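Local coordinates for protein putidaredoxin reductase (PDB 1Q1R) that probably passes electrons from NADH through its bound FAD to putidaredoxin, the iron-sulfur partner of the cytochrome P450cam monooxygenase, at residues I160-A165 with S331-I336; A195-L200 with I336-V341. All blocks are in the same frame, centred on the assembly; numbering follows the deposited sequence.

How the interactions relate
Both interactions are buried and bring a helix of the pyridine nucleotide-disulphide oxidoreductase region against the antiparallel sheet of the C-terminal region, on neighbouring strands 328-333 and 336-342. Interaction 1, beside the flavin, is mainly polar: strand 328-333 grips one oxygen of a glutamate on helix 159-170, while Ser49 and Lys50 hold the other. Interaction 2, on helix 191-204, is apolar, with aromatic and branched side chains filling a wider gap. The two meet directly. The backbones of Ser331 and Leu338 are probably hydrogen-bonded, and the Gln333 side chain packs against both Tyr197 and Leu338. The turn of interaction 1 ends in Ile336, which of the two packs in interaction 2 alone.

Interaction 1. Residues I160-A165 with S331-I336; sequences IGLEVA and SDQYEI. With FAD (flavin-adenine dinucleotide), chain C.
Helix 160-165 and strand 331-333 run roughly parallel, their axes 29° apart and 7.8 Å at closest, with Glu163 facing Gln333. Glu163 carries the contact: its chain is extended beyond CG and takes the carboxylate to the strand. There OE2 accepts two bonds. Ser331 OG approaches at 2.6 Å from Glu163 OE2, on the anti lone pair, whereas Asp332 N, 3.1 Å from Glu163 OE2, comes from above the carboxylate plane. Ser331 has OG anti to the backbone N (chi1 177°), which places it to donate to Glu163 and to receive a nearly straight bond (172°) from Gln333 NE2, 2.9 Å from Ser331 OG and in the amide plane. That amide crosses the Leu162 side chain, with Leu162 CB 3.5 Å from Gln333 OE1, an oxygen also bonded to His201. A two-residue type I' hairpin, Gln333 to Ile336, then leads into strand 336-342. Beside Gly161, part of a probable Rossmann-type GxGxxG turn and helix, Ile160 lays CD1 over the flavin face, 3.5 Å from FAD C6, an apolar match for the benzenoid ring. Ser49 and Lys50 hold Glu163 OE1; both carboxylate oxygens are thus satisfied, and Lys50, which also bonds FAD, ties this contact to the flavin site.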
ATOM      1  N   ILE A 160       7.308  -1.067   4.288  1.00 24.91           N
ATOM      2  CA  ILE A 160       6.882  -2.210   5.084  1.00 25.32           C
ATOM      3  C   ILE A 160       8.098  -2.913   5.684  1.00 24.42           C
ATOM      4  O   ILE A 160       8.071  -3.328   6.842  1.00 24.01           O
ATOM      5  CB  ILE A 160       6.060  -3.215   4.248  1.00 26.96           C
ATOM      6  CG1 ILE A 160       4.927  -2.486   3.520  1.00 29.28           C
ATOM      7  CG2 ILE A 160       5.477  -4.291   5.153  1.00 26.57           C
ATOM      8  CD1 ILE A 160       4.094  -1.576   4.409  1.00 30.02           C
ATOM      9  N   GLY A 161       9.167  -3.037   4.904  1.00 23.53           N
ATOM     10  CA  GLY A 161      10.366  -3.675   5.418  1.00 21.56           C
ATOM     11  C   GLY A 161      10.882  -2.894   6.611  1.00 21.50           C
ATOM     12  O   GLY A 161      11.276  -3.465   7.634  1.00 21.01           O
ATOM     13  N   LEU A 162      10.874  -1.571   6.481  1.00 20.68           N
ATOM     14  CA  LEU A 162      11.327  -0.693   7.555  1.00 20.63           C
ATOM     15  C   LEU A 162      10.408  -0.791   8.776  1.00 20.15           C
ATOM     16  O   LEU A 162      10.871  -0.759   9.920  1.00 19.80           O
ATOM     17  CB  LEU A 162      11.379   0.750   7.056  1.00 21.20           C
ATOM     18  CG  LEU A 162      12.423   0.981   5.956  1.00 22.65           C
ATOM     19  CD1 LEU A 162      12.268   2.390   5.380  1.00 23.76           C
ATOM     20  CD2 LEU A 162      13.817   0.768   6.536  1.00 20.55           C
ATOM     21  N   GLU A 163       9.106  -0.889   8.538  1.00 19.52           N
ATOM     22  CA  GLU A 163       8.159  -1.007   9.645  1.00 19.78           C
ATOM     23  C   GLU A 163       8.339  -2.349  10.354  1.00 19.58           C
ATOM     24  O   GLU A 163       8.192  -2.446  11.574  1.00 20.04           O
ATOM     25  CB  GLU A 163       6.730  -0.850   9.132  1.00 20.20           C
ATOM     26  CG  GLU A 163       6.373   0.606   8.854  1.00 21.86           C
ATOM     27  CD  GLU A 163       4.959   0.777   8.359  1.00 23.88           C
ATOM     28  OE1 GLU A 163       4.184  -0.202   8.423  1.00 23.55           O
ATOM     29  OE2 GLU A 163       4.619   1.894   7.914  1.00 25.15           O
ATOM     30  N   VAL A 164       8.662  -3.384   9.586  1.00 19.13           N
ATOM     31  CA  VAL A 164       8.894  -4.699  10.167  1.00 19.17           C
ATOM     32  C   VAL A 164      10.152  -4.626  11.037  1.00 20.05           C
ATOM     33  O   VAL A 164      10.162  -5.093  12.176  1.00 19.66           O
ATOM     34  CB  VAL A 164       9.085  -5.760   9.068  1.00 19.17           C
ATOM     35  CG1 VAL A 164       9.718  -7.014   9.656  1.00 18.50           C
ATOM     36  CG2 VAL A 164       7.742  -6.095   8.439  1.00 17.93           C
ATOM     37  N   ALA A 165      11.213  -4.026  10.498  1.00 20.71           N
ATOM     38  CA  ALA A 165      12.468  -3.887  11.236  1.00 20.65           C
ATOM     39  C   ALA A 165      12.262  -3.112  12.537  1.00 20.35           C
ATOM     40  O   ALA A 165      12.768  -3.509  13.586  1.00 20.84           O
ATOM     41  CB  ALA A 165      13.520  -3.181  10.366  1.00 20.85           C
ATOM     42  N   SER A 331       3.313   6.095   7.186  1.00 22.34           N
ATOM     43  CA  SER A 331       4.127   5.002   7.685  1.00 23.22           C
ATOM     44  C   SER A 331       4.403   5.301   9.147  1.00 24.15           C
ATOM     45  O   SER A 331       4.571   6.461   9.528  1.00 25.05           O
ATOM     46  CB  SER A 331       5.446   4.911   6.908  1.00 22.30           C
ATOM     47  OG  SER A 331       6.284   3.893   7.433  1.00 20.48           O
ATOM     48  N   ASP A 332       4.421   4.260   9.969  1.00 24.56           N
ATOM     49  CA  ASP A 332       4.691   4.413  11.392  1.00 24.84           C
ATOM     50  C   ASP A 332       5.941   3.617  11.707  1.00 24.07           C
ATOM     51  O   ASP A 332       5.954   2.394  11.572  1.00 22.83           O
ATOM     52  CB  ASP A 332       3.535   3.870  12.237  1.00 28.68           C
ATOM     53  CG  ASP A 332       2.286   4.724  12.147  1.00 33.85           C
ATOM     54  OD1 ASP A 332       1.252   4.315  12.726  1.00 37.63           O
ATOM     55  OD2 ASP A 332       2.335   5.802  11.511  1.00 36.51           O
ATOM     56  N   GLN A 333       6.988   4.316  12.119  1.00 22.81           N
ATOM     57  CA  GLN A 333       8.251   3.685  12.472  1.00 23.04           C
ATOM     58  C   GLN A 333       8.755   4.355  13.746  1.00 24.09           C
ATOM     59  O   GLN A 333       8.889   5.577  13.795  1.00 23.55           O
ATOM     60  CB  GLN A 333       9.263   3.869  11.338  1.00 22.89           C
ATOM     61  CG  GLN A 333       8.858   3.204  10.024  1.00 22.01           C
ATOM     62  CD  GLN A 333       9.775   3.591   8.878  1.00 21.62           C
ATOM     63  OE1 GLN A 333      10.995   3.661   9.041  1.00 22.09           O
ATOM     64  NE2 GLN A 333       9.195   3.829   7.709  1.00 21.41           N
ATOM     65  N   TYR A 334       9.017   3.554  14.774  1.00 24.54           N
ATOM     66  CA  TYR A 334       9.494   4.073  16.051  1.00 25.54           C
ATOM     67  C   TYR A 334       8.643   5.251  16.526  1.00 27.63           C
ATOM     68  O   TYR A 334       9.170   6.292  16.914  1.00 28.05           O
ATOM     69  CB  TYR A 334      10.959   4.510  15.940  1.00 25.02           C
ATOM     70  CG  TYR A 334      11.872   3.455  15.358  1.00 23.91           C
ATOM     71  CD1 TYR A 334      12.456   3.628  14.104  1.00 23.61           C
ATOM     72  CD2 TYR A 334      12.146   2.282  16.057  1.00 23.30           C
ATOM     73  CE1 TYR A 334      13.295   2.652  13.558  1.00 24.14           C
ATOM     74  CE2 TYR A 334      12.979   1.300  15.520  1.00 23.61           C
ATOM     75  CZ  TYR A 334      13.550   1.493  14.273  1.00 23.02           C
ATOM     76  OH  TYR A 334      14.383   0.530  13.749  1.00 23.66           O
ATOM     77  N   GLU A 335       7.327   5.083  16.484  1.00 29.50           N
ATOM     78  CA  GLU A 335       6.390   6.116  16.928  1.00 33.42           C
ATOM     79  C   GLU A 335       6.533   7.456  16.208  1.00 33.76           C
ATOM     80  O   GLU A 335       6.057   8.478  16.700  1.00 34.93           O
ATOM     81  CB  GLU A 335       6.523   6.344  18.440  1.00 35.62           C
ATOM     82  CG  GLU A 335       6.131   5.147  19.300  1.00 40.08           C
ATOM     83  CD  GLU A 335       6.382   5.388  20.779  1.00 43.32           C
ATOM     84  OE1 GLU A 335       5.769   6.315  21.352  1.00 45.21           O
ATOM     85  OE2 GLU A 335       7.199   4.651  21.374  1.00 46.60           O
ATOM     86  N   ILE A 336       7.192   7.452  15.055  1.00 33.28           N
ATOM     87  CA  ILE A 336       7.371   8.673  14.278  1.00 33.55           C
ATOM     88  C   ILE A 336       6.228   8.809  13.273  1.00 33.85           C
ATOM     89  O   ILE A 336       5.907   7.863  12.556  1.00 34.06           O
ATOM     90  CB  ILE A 336       8.708   8.653  13.513  1.00 32.82           C
ATOM     91  CG1 ILE A 336       9.869   8.695  14.504  1.00 33.86           C
ATOM     92  CG2 ILE A 336       8.776   9.826  12.545  1.00 33.99           C
ATOM     93  CD1 ILE A 336      11.232   8.607  13.848  1.00 33.73           C
TER
HETATM   94  PA  FAD C 749      -5.876  -6.526  -1.183  1.00 22.85           P
HETATM   95  O1A FAD C 749      -4.768  -7.349  -1.724  1.00 21.51           O
HETATM   96  O2A FAD C 749      -5.813  -6.097   0.233  1.00 23.56           O
HETATM   97  O5B FAD C 749      -7.265  -7.290  -1.406  1.00 22.88           O
HETATM   98  C5B FAD C 749      -7.525  -8.060  -2.586  1.00 24.60           C
HETATM   99  C4B FAD C 749      -8.195  -9.384  -2.177  1.00 25.32           C
HETATM  100  O4B FAD C 749      -8.819 -10.012  -3.353  1.00 24.74           O
HETATM  101  C3B FAD C 749      -7.154 -10.391  -1.665  1.00 25.39           C
HETATM  102  O3B FAD C 749      -7.722 -11.147  -0.587  1.00 25.67           O
HETATM  103  C2B FAD C 749      -6.941 -11.297  -2.853  1.00 25.76           C
HETATM  104  O2B FAD C 749      -6.522 -12.595  -2.421  1.00 26.90           O
HETATM  105  C1B FAD C 749      -8.342 -11.373  -3.425  1.00 25.83           C
HETATM  106  N9A FAD C 749      -8.409 -11.932  -4.803  1.00 27.11           N
HETATM  107  C8A FAD C 749      -7.582 -11.658  -5.828  1.00 27.77           C
HETATM  108  N7A FAD C 749      -7.957 -12.375  -6.895  1.00 28.81           N
HETATM  109  C5A FAD C 749      -9.018 -13.099  -6.547  1.00 28.55           C
HETATM  110  C6A FAD C 749      -9.823 -14.019  -7.221  1.00 29.91           C
HETATM  111  N6A FAD C 749      -9.570 -14.332  -8.490  1.00 29.37           N
HETATM  112  N1A FAD C 749     -10.860 -14.600  -6.566  1.00 29.68           N
HETATM  113  C2A FAD C 749     -11.120 -14.303  -5.285  1.00 29.78           C
HETATM  114  N3A FAD C 749     -10.356 -13.424  -4.620  1.00 27.80           N
HETATM  115  C4A FAD C 749      -9.308 -12.815  -5.226  1.00 27.75           C
HETATM  116  N1  FAD C 749      -1.297   1.615   3.122  1.00 21.11           N
HETATM  117  C2  FAD C 749      -1.291   2.889   3.705  1.00 21.86           C
HETATM  118  O2  FAD C 749      -1.857   3.825   3.143  1.00 25.16           O
HETATM  119  N3  FAD C 749      -0.646   3.081   4.940  1.00 19.74           N
HETATM  120  C4  FAD C 749      -0.014   1.993   5.588  1.00 20.01           C
HETATM  121  O4  FAD C 749       0.507   2.167   6.688  1.00 19.62           O
HETATM  122  C4X FAD C 749      -0.019   0.718   4.999  1.00 19.58           C
HETATM  123  N5  FAD C 749       0.541  -0.349   5.639  1.00 18.41           N
HETATM  124  C5X FAD C 749       0.490  -1.614   5.130  1.00 18.89           C
HETATM  125  C6  FAD C 749       1.057  -2.693   5.840  1.00 17.76           C
HETATM  126  C7  FAD C 749       0.982  -4.007   5.325  1.00 17.37           C
HETATM  127  C7M FAD C 749       1.641  -5.161   6.103  1.00 17.13           C
HETATM  128  C8  FAD C 749       0.325  -4.243   4.090  1.00 16.67           C
HETATM  129  C8M FAD C 749       0.200  -5.661   3.510  1.00 16.73           C
HETATM  130  C9  FAD C 749      -0.239  -3.167   3.383  1.00 17.47           C
HETATM  131  C9A FAD C 749      -0.159  -1.854   3.895  1.00 17.80           C
HETATM  132  N10 FAD C 749      -0.737  -0.756   3.202  1.00 20.28           N
HETATM  133  C10 FAD C 749      -0.668   0.535   3.766  1.00 19.12           C
HETATM  134  C1' FAD C 749      -1.403  -0.960   1.879  1.00 20.18           C
HETATM  135  C2' FAD C 749      -2.926  -0.969   2.037  1.00 20.72           C
HETATM  136  O2' FAD C 749      -3.280  -1.852   3.106  1.00 21.17           O
HETATM  137  C3' FAD C 749      -3.613  -1.416   0.733  1.00 20.70           C
HETATM  138  O3' FAD C 749      -3.162  -0.583  -0.343  1.00 21.65           O
HETATM  139  C4' FAD C 749      -5.138  -1.316   0.861  1.00 21.09           C
HETATM  140  O4' FAD C 749      -5.583  -2.141   1.940  1.00 21.15           O
HETATM  141  C5' FAD C 749      -5.861  -1.752  -0.425  1.00 21.79           C
HETATM  142  O5' FAD C 749      -5.773  -3.170  -0.647  1.00 20.68           O
HETATM  143  P   FAD C 749      -6.722  -3.838  -1.772  1.00 20.36           P
HETATM  144  O1P FAD C 749      -8.038  -4.114  -1.160  1.00 18.93           O
HETATM  145  O2P FAD C 749      -6.681  -2.971  -2.970  1.00 20.08           O
HETATM  146  O3P FAD C 749      -5.966  -5.225  -2.149  1.00 22.24           O

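Interaction 2. Residues A195-L200 with I336-V341; sequences AFYEHL and IGLKMV
Phe196 opens the contact, its CZ lying 4.4 Å from Ile336 CD1, an oblique approach by a large ring suited to filling space between helix and sheet. Tyr197 reaches farther. Its ring meets Leu338 at the edge, in plane, with Tyr197 CE2 3.6 Å from Leu338 CD1, while Phe196 CD2 lies over the centre of one ring face. Helix and strand run nearly antiparallel (155°) with axes 13.5 Å apart, a separation that the long phenol suits. Its OH sits against both methyls of the leucine, 3.4 Å from Leu338 CD2, and the bent chain of Met340 brings CE to 4.0 Å from Tyr197 OH. An alanine in place of Tyr197 is likely to open a gap beside Leu338 and leave Met340 CE without its neighbour from the helix. One turn on from Phe196, Leu200 meets Ile336 tip to tip, CD2 4.0 Å from Ile336 CD1; with CG anti to the backbone N (chi1 -168°), this branched end is directed at the isoleucine's end methyl. Strand 336-342 is flanked in its sheet by 328-333 and 370-377. Helix 191-204 packs over this sheet, where Gln333 touches Tyr197 and Phe361 meets Phe196 edge-to-face; helix 380-391 packs against Lys339 and Val341.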
ATOM      1  N   ALA A 195      19.009   8.922   3.889  1.00 32.74           N
ATOM      2  CA  ALA A 195      20.012   9.065   4.932  1.00 31.47           C
ATOM      3  C   ALA A 195      19.333   9.157   6.290  1.00 30.44           C
ATOM      4  O   ALA A 195      19.792   8.563   7.265  1.00 29.74           O
ATOM      5  CB  ALA A 195      20.854  10.312   4.678  1.00 32.27           C
ATOM      6  N   PHE A 196      18.240   9.914   6.357  1.00 29.47           N
ATOM      7  CA  PHE A 196      17.508  10.060   7.609  1.00 27.67           C
ATOM      8  C   PHE A 196      17.041   8.688   8.112  1.00 27.53           C
ATOM      9  O   PHE A 196      17.290   8.323   9.264  1.00 26.40           O
ATOM     10  CB  PHE A 196      16.298  10.975   7.415  1.00 27.59           C
ATOM     11  CG  PHE A 196      15.291  10.881   8.522  1.00 27.15           C
ATOM     12  CD1 PHE A 196      15.554  11.438   9.773  1.00 27.33           C
ATOM     13  CD2 PHE A 196      14.095  10.199   8.328  1.00 26.54           C
ATOM     14  CE1 PHE A 196      14.633  11.313  10.819  1.00 26.95           C
ATOM     15  CE2 PHE A 196      13.171  10.066   9.359  1.00 25.50           C
ATOM     16  CZ  PHE A 196      13.440  10.624  10.608  1.00 27.13           C
ATOM     17  N   TYR A 197      16.365   7.933   7.246  1.00 27.45           N
ATOM     18  CA  TYR A 197      15.870   6.609   7.626  1.00 28.96           C
ATOM     19  C   TYR A 197      16.988   5.638   7.992  1.00 28.48           C
ATOM     20  O   TYR A 197      16.916   4.946   9.005  1.00 27.77           O
ATOM     21  CB  TYR A 197      15.022   6.004   6.505  1.00 30.08           C
ATOM     22  CG  TYR A 197      13.640   6.599   6.393  1.00 32.86           C
ATOM     23  CD1 TYR A 197      13.317   7.477   5.360  1.00 34.41           C
ATOM     24  CD2 TYR A 197      12.649   6.284   7.323  1.00 34.39           C
ATOM     25  CE1 TYR A 197      12.039   8.026   5.253  1.00 35.27           C
ATOM     26  CE2 TYR A 197      11.368   6.829   7.226  1.00 35.08           C
ATOM     27  CZ  TYR A 197      11.072   7.696   6.190  1.00 35.43           C
ATOM     28  OH  TYR A 197       9.805   8.224   6.081  1.00 37.38           O
ATOM     29  N   GLU A 198      18.027   5.584   7.166  1.00 29.03           N
ATOM     30  CA  GLU A 198      19.142   4.689   7.439  1.00 29.73           C
ATOM     31  C   GLU A 198      19.778   4.999   8.792  1.00 30.05           C
ATOM     32  O   GLU A 198      20.048   4.090   9.584  1.00 29.67           O
ATOM     33  CB  GLU A 198      20.160   4.771   6.296  1.00 31.40           C
ATOM     34  CG  GLU A 198      19.663   4.063   5.033  1.00 33.42           C
ATOM     35  CD  GLU A 198      20.579   4.233   3.836  1.00 35.54           C
ATOM     36  OE1 GLU A 198      21.808   4.325   4.033  1.00 38.37           O
ATOM     37  OE2 GLU A 198      20.070   4.256   2.695  1.00 35.86           O
ATOM     38  N   HIS A 199      19.990   6.278   9.081  1.00 29.90           N
ATOM     39  CA  HIS A 199      20.577   6.660  10.362  1.00 30.03           C
ATOM     40  C   HIS A 199      19.592   6.391  11.500  1.00 29.51           C
ATOM     41  O   HIS A 199      19.970   5.954  12.585  1.00 29.12           O
ATOM     42  CB  HIS A 199      20.973   8.142  10.347  1.00 31.91           C
ATOM     43  CG  HIS A 199      21.504   8.640  11.655  1.00 33.40           C
ATOM     44  ND1 HIS A 199      20.706   9.248  12.601  1.00 34.26           N
ATOM     45  CD2 HIS A 199      22.748   8.588  12.191  1.00 33.87           C
ATOM     46  CE1 HIS A 199      21.434   9.548  13.662  1.00 34.18           C
ATOM     47  NE2 HIS A 199      22.675   9.157  13.440  1.00 33.89           N
ATOM     48  N   LEU A 200      18.319   6.655  11.241  1.00 28.83           N
ATOM     49  CA  LEU A 200      17.281   6.444  12.238  1.00 28.32           C
ATOM     50  C   LEU A 200      17.290   4.982  12.712  1.00 28.07           C
ATOM     51  O   LEU A 200      17.374   4.702  13.910  1.00 27.34           O
ATOM     52  CB  LEU A 200      15.932   6.818  11.618  1.00 29.60           C
ATOM     53  CG  LEU A 200      14.637   6.986  12.421  1.00 31.67           C
ATOM     54  CD1 LEU A 200      13.739   5.818  12.126  1.00 31.88           C
ATOM     55  CD2 LEU A 200      14.914   7.139  13.905  1.00 31.57           C
ATOM     56  N   ILE A 336       7.192   7.452  15.055  1.00 33.28           N
ATOM     57  CA  ILE A 336       7.371   8.673  14.278  1.00 33.55           C
ATOM     58  C   ILE A 336       6.228   8.809  13.273  1.00 33.85           C
ATOM     59  O   ILE A 336       5.907   7.863  12.556  1.00 34.06           O
ATOM     60  CB  ILE A 336       8.708   8.653  13.513  1.00 32.82           C
ATOM     61  CG1 ILE A 336       9.869   8.695  14.504  1.00 33.86           C
ATOM     62  CG2 ILE A 336       8.776   9.826  12.545  1.00 33.99           C
ATOM     63  CD1 ILE A 336      11.232   8.607  13.848  1.00 33.73           C
ATOM     64  N   GLY A 337       5.610   9.984  13.236  1.00 33.73           N
ATOM     65  CA  GLY A 337       4.512  10.210  12.313  1.00 32.35           C
ATOM     66  C   GLY A 337       5.002  10.565  10.924  1.00 31.69           C
ATOM     67  O   GLY A 337       5.335  11.718  10.643  1.00 31.51           O
ATOM     68  N   LEU A 338       5.053   9.567  10.051  1.00 30.53           N
ATOM     69  CA  LEU A 338       5.503   9.771   8.683  1.00 29.37           C
ATOM     70  C   LEU A 338       4.302   9.858   7.749  1.00 29.40           C
ATOM     71  O   LEU A 338       3.544   8.898   7.611  1.00 27.98           O
ATOM     72  CB  LEU A 338       6.407   8.611   8.266  1.00 30.29           C
ATOM     73  CG  LEU A 338       7.592   8.379   9.215  1.00 30.24           C
ATOM     74  CD1 LEU A 338       8.218   7.012   8.974  1.00 30.37           C
ATOM     75  CD2 LEU A 338       8.607   9.487   9.013  1.00 31.64           C
ATOM     76  N   LYS A 339       4.119  11.017   7.122  1.00 28.81           N
ATOM     77  CA  LYS A 339       3.008  11.211   6.199  1.00 30.64           C
ATOM     78  C   LYS A 339       3.528  11.793   4.892  1.00 31.52           C
ATOM     79  O   LYS A 339       4.216  12.815   4.878  1.00 32.29           O
ATOM     80  CB  LYS A 339       1.952  12.129   6.820  1.00 30.70           C
ATOM     81  CG  LYS A 339       1.462  11.639   8.175  1.00 32.22           C
ATOM     82  CD  LYS A 339       0.265  12.431   8.678  1.00 34.35           C
ATOM     83  CE  LYS A 339      -1.002  12.069   7.917  1.00 35.83           C
ATOM     84  NZ  LYS A 339      -2.198  12.806   8.435  1.00 37.20           N
ATOM     85  N   MET A 340       3.195  11.126   3.795  1.00 31.93           N
ATOM     86  CA  MET A 340       3.647  11.538   2.478  1.00 32.94           C
ATOM     87  C   MET A 340       2.478  11.913   1.572  1.00 32.59           C
ATOM     88  O   MET A 340       1.472  11.203   1.522  1.00 31.92           O
ATOM     89  CB  MET A 340       4.440  10.396   1.830  1.00 34.23           C
ATOM     90  CG  MET A 340       5.672   9.903   2.612  1.00 37.35           C
ATOM     91  SD  MET A 340       5.393   9.157   4.262  1.00 40.56           S
ATOM     92  CE  MET A 340       6.471  10.213   5.279  1.00 39.84           C
ATOM     93  N   VAL A 341       2.608  13.032   0.864  1.00 31.70           N
ATOM     94  CA  VAL A 341       1.569  13.470  -0.065  1.00 31.73           C
ATOM     95  C   VAL A 341       2.172  13.754  -1.438  1.00 31.78           C
ATOM     96  O   VAL A 341       3.256  14.328  -1.545  1.00 30.82           O
ATOM     97  CB  VAL A 341       0.833  14.740   0.436  1.00 31.95           C
ATOM     98  CG1 VAL A 341       1.824  15.866   0.682  1.00 32.42           C
ATOM     99  CG2 VAL A 341      -0.208  15.166  -0.587  1.00 31.23           C
TER